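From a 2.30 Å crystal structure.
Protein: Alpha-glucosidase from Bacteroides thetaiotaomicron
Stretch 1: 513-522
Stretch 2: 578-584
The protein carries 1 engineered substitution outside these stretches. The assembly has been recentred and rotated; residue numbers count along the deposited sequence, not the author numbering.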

# COMPACT_ATOMS: atom_id res chain seq x y z
N VAL A 513 -21.13 -11.88 -3.74
CA VAL A 513 -21.25 -10.45 -3.97
C VAL A 513 -20.22 -9.69 -3.13
O VAL A 513 -19.68 -8.68 -3.57
CB VAL A 513 -22.68 -9.94 -3.67
CG1 VAL A 513 -22.75 -8.44 -3.83
CG2 VAL A 513 -23.67 -10.58 -4.63
N PHE A 514 -19.94 -10.20 -1.93
CA PHE A 514 -18.80 -9.71 -1.14
C PHE A 514 -17.53 -9.71 -1.98
O PHE A 514 -16.81 -8.72 -2.06
CB PHE A 514 -18.61 -10.55 0.12
CG PHE A 514 -17.44 -10.14 0.98
CD1 PHE A 514 -16.14 -10.51 0.64
CD2 PHE A 514 -17.64 -9.39 2.13
CE1 PHE A 514 -15.07 -10.13 1.42
CE2 PHE A 514 -16.56 -9.01 2.92
CZ PHE A 514 -15.28 -9.38 2.57
N GLN A 515 -17.25 -10.86 -2.59
CA GLN A 515 -16.05 -11.03 -3.41
C GLN A 515 -16.01 -10.08 -4.59
O GLN A 515 -14.94 -9.55 -4.92
CB GLN A 515 -15.95 -12.48 -3.91
CG GLN A 515 -15.78 -13.49 -2.79
CD GLN A 515 -14.46 -13.30 -2.06
OE1 GLN A 515 -13.41 -13.12 -2.69
NE2 GLN A 515 -14.50 -13.33 -0.73
N LEU A 516 -17.14 -9.92 -5.27
CA LEU A 516 -17.24 -9.00 -6.40
C LEU A 516 -16.96 -7.56 -5.94
O LEU A 516 -16.20 -6.82 -6.58
CB LEU A 516 -18.62 -9.13 -7.06
CG LEU A 516 -19.02 -10.52 -7.59
CD1 LEU A 516 -20.36 -10.49 -8.31
CD2 LEU A 516 -17.96 -11.15 -8.49
N ALA A 517 -17.57 -7.18 -4.82
CA ALA A 517 -17.36 -5.88 -4.20
C ALA A 517 -15.89 -5.64 -3.88
O ALA A 517 -15.39 -4.52 -3.95
CB ALA A 517 -18.20 -5.76 -2.93
N THR A 518 -15.21 -6.72 -3.52
CA THR A 518 -13.80 -6.66 -3.17
C THR A 518 -12.90 -6.29 -4.37
O THR A 518 -11.81 -5.75 -4.19
CB THR A 518 -13.37 -8.03 -2.56
OG1 THR A 518 -13.61 -8.01 -1.15
CG2 THR A 518 -11.90 -8.35 -2.80
N THR A 519 -13.38 -6.51 -5.59
CA THR A 519 -12.62 -6.09 -6.77
C THR A 519 -12.62 -4.56 -6.92
O THR A 519 -11.75 -3.98 -7.57
CB THR A 519 -13.16 -6.74 -8.07
OG1 THR A 519 -14.47 -6.25 -8.38
CG2 THR A 519 -13.20 -8.27 -7.92
N VAL A 520 -13.61 -3.92 -6.31
CA VAL A 520 -13.69 -2.47 -6.33
C VAL A 520 -13.05 -1.88 -5.07
O VAL A 520 -12.39 -0.83 -5.13
CB VAL A 520 -15.15 -2.01 -6.46
CG1 VAL A 520 -15.23 -0.50 -6.43
CG2 VAL A 520 -15.74 -2.54 -7.76
N LEU A 521 -13.23 -2.55 -3.94
CA LEU A 521 -12.67 -2.08 -2.68
C LEU A 521 -11.14 -2.07 -2.67
O LEU A 521 -10.54 -1.10 -2.21
CB LEU A 521 -13.17 -2.95 -1.53
CG LEU A 521 -14.67 -2.82 -1.24
CD1 LEU A 521 -15.09 -3.78 -0.13
CD2 LEU A 521 -15.04 -1.39 -0.90
N LEU A 522 -10.52 -3.13 -3.18
CA LEU A 522 -9.06 -3.27 -3.11
C LEU A 522 -8.40 -2.93 -4.45
O LEU A 522 -8.59 -3.64 -5.45
CB LEU A 522 -8.70 -4.69 -2.68
CG LEU A 522 -9.45 -5.26 -1.46
CD1 LEU A 522 -8.90 -6.62 -1.03
CD2 LEU A 522 -9.41 -4.28 -0.29
N TRP A 578 -19.62 4.92 -12.74
CA TRP A 578 -19.43 4.85 -11.30
C TRP A 578 -19.73 3.46 -10.74
O TRP A 578 -20.74 2.83 -11.11
CB TRP A 578 -20.29 5.89 -10.57
CG TRP A 578 -19.65 7.25 -10.48
CD1 TRP A 578 -19.91 8.34 -11.26
CD2 TRP A 578 -18.65 7.67 -9.54
NE1 TRP A 578 -19.13 9.41 -10.87
CE2 TRP A 578 -18.35 9.02 -9.81
CE3 TRP A 578 -17.97 7.03 -8.49
CZ2 TRP A 578 -17.40 9.74 -9.08
CZ3 TRP A 578 -17.04 7.74 -7.77
CH2 TRP A 578 -16.76 9.08 -8.07
N TYR A 579 -18.83 3.01 -9.87
CA TYR A 579 -18.95 1.74 -9.16
C TYR A 579 -18.99 1.97 -7.65
O TYR A 579 -18.01 2.41 -7.06
CB TYR A 579 -17.76 0.83 -9.50
CG TYR A 579 -17.58 0.46 -10.96
CD1 TYR A 579 -17.08 1.38 -11.87
CD2 TYR A 579 -17.86 -0.83 -11.41
CE1 TYR A 579 -16.89 1.04 -13.20
CE2 TYR A 579 -17.68 -1.18 -12.74
CZ TYR A 579 -17.19 -0.24 -13.63
OH TYR A 579 -17.01 -0.59 -14.94
N LEU A 580 -20.12 1.67 -7.02
CA LEU A 580 -20.17 1.71 -5.56
C LEU A 580 -20.08 0.29 -5.00
O LEU A 580 -20.77 -0.62 -5.45
CB LEU A 580 -21.45 2.40 -5.07
CG LEU A 580 -21.49 2.55 -3.54
CD1 LEU A 580 -21.89 3.95 -3.15
CD2 LEU A 580 -22.45 1.54 -2.93
N ALA A 581 -19.21 0.11 -4.02
CA ALA A 581 -19.03 -1.19 -3.40
C ALA A 581 -19.09 -1.06 -1.89
O ALA A 581 -18.53 -0.11 -1.32
CB ALA A 581 -17.72 -1.81 -3.84
N ALA A 582 -19.78 -2.00 -1.26
CA ALA A 582 -19.87 -2.00 0.19
C ALA A 582 -19.82 -3.41 0.74
O ALA A 582 -20.37 -4.33 0.13
CB ALA A 582 -21.14 -1.30 0.65
N VAL A 583 -19.13 -3.60 1.87
CA VAL A 583 -19.20 -4.88 2.57
C VAL A 583 -19.34 -4.70 4.08
O VAL A 583 -18.98 -3.65 4.65
CB VAL A 583 -17.95 -5.77 2.31
CG1 VAL A 583 -17.81 -6.13 0.83
CG2 VAL A 583 -16.69 -5.11 2.86
N ASN A 584 -19.85 -5.76 4.72
CA ASN A 584 -20.13 -5.75 6.15
C ASN A 584 -19.43 -6.87 6.92
O ASN A 584 -19.68 -8.06 6.68
CB ASN A 584 -21.65 -5.84 6.37
CG ASN A 584 -22.02 -5.97 7.85
OD1 ASN A 584 -21.30 -5.51 8.74
ND2 ASN A 584 -23.17 -6.60 8.11

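The contact between these two stretches is a helix packed on a β-strand, and it is held mainly by apolar side chains, with a few carbonyl oxygens in van der Waals contact; no hydrogen bond crosses between them. The helix and strand axes approach to 7.4 Å, with an angle of 124° between their N-to-C directions, and together they bury 396 Å² of surface. Because side chains alternate along an extended strand, every second residue of stretch 2 faces the helix, and the walk from 578 to 584 follows that alternation.

Trp 578 lies out of reach of the helix. Tyr 579 is the first to make contact, and does so with its backbone, Tyr 579 O lying 4.1 Å from Val 520 CG1, and with the base of its side chain. Its CA-to-CB bond points toward the helix, bringing Tyr 579 CB to 4.2 Å from Val 520 CG1, but the ring then leads away, so the bulk of the side chain lies off the helix. Leu 580 points away and takes no part in the contact.

Ala 581 marks the tightest point in the backbone register, Ala 581 CA lying 5.0 Å from Ala 517 CA. Two alanines suit so close an approach: their methyl groups meet, Ala 581 CB to Ala 517 CB, at 4.1 Å. Ala 581 CB also lies 3.7 Å from Val 520 CB and 4.0 Å from Leu 521 CD2, so one small side chain touches three helix residues. Ala 581 CB sits 3.6 Å from Ala 517 O as well; Ala 517 O is already engaged within the helix, accepting from Leu 521 N at 2.9 Å.

Ala 582 turns its methyl away, and its part in the contact is through the backbone, with Ala 582 O 4.0 Å from Ala 517 CB.

Val 583 has more of its surface covered by the other stretch than any other residue here. Here the backbones are farther apart, 6.1 Å between Val 583 CA and Phe 514 CA, and a branched side chain helps fill the wider gap. Val 583 CG1 lies 3.5 Å from Phe 514 CD2, approaching the ring obliquely, and 3.8 Å from Ala 517 CB. Val 583 CG2 meets Leu 521 CD1 at 3.6 Å. The CA-to-CB bond of Phe 514 points sideways relative to the strand, yet the end of its long side chain comes nearer and brings the ring to Val 583. The contacting helix positions, 514, 517, 520 and 521, are spaced as expected for one side of a helix.

Asn 584 points away again, and its polar amide finds hydrogen-bonding partners outside this apolar contact.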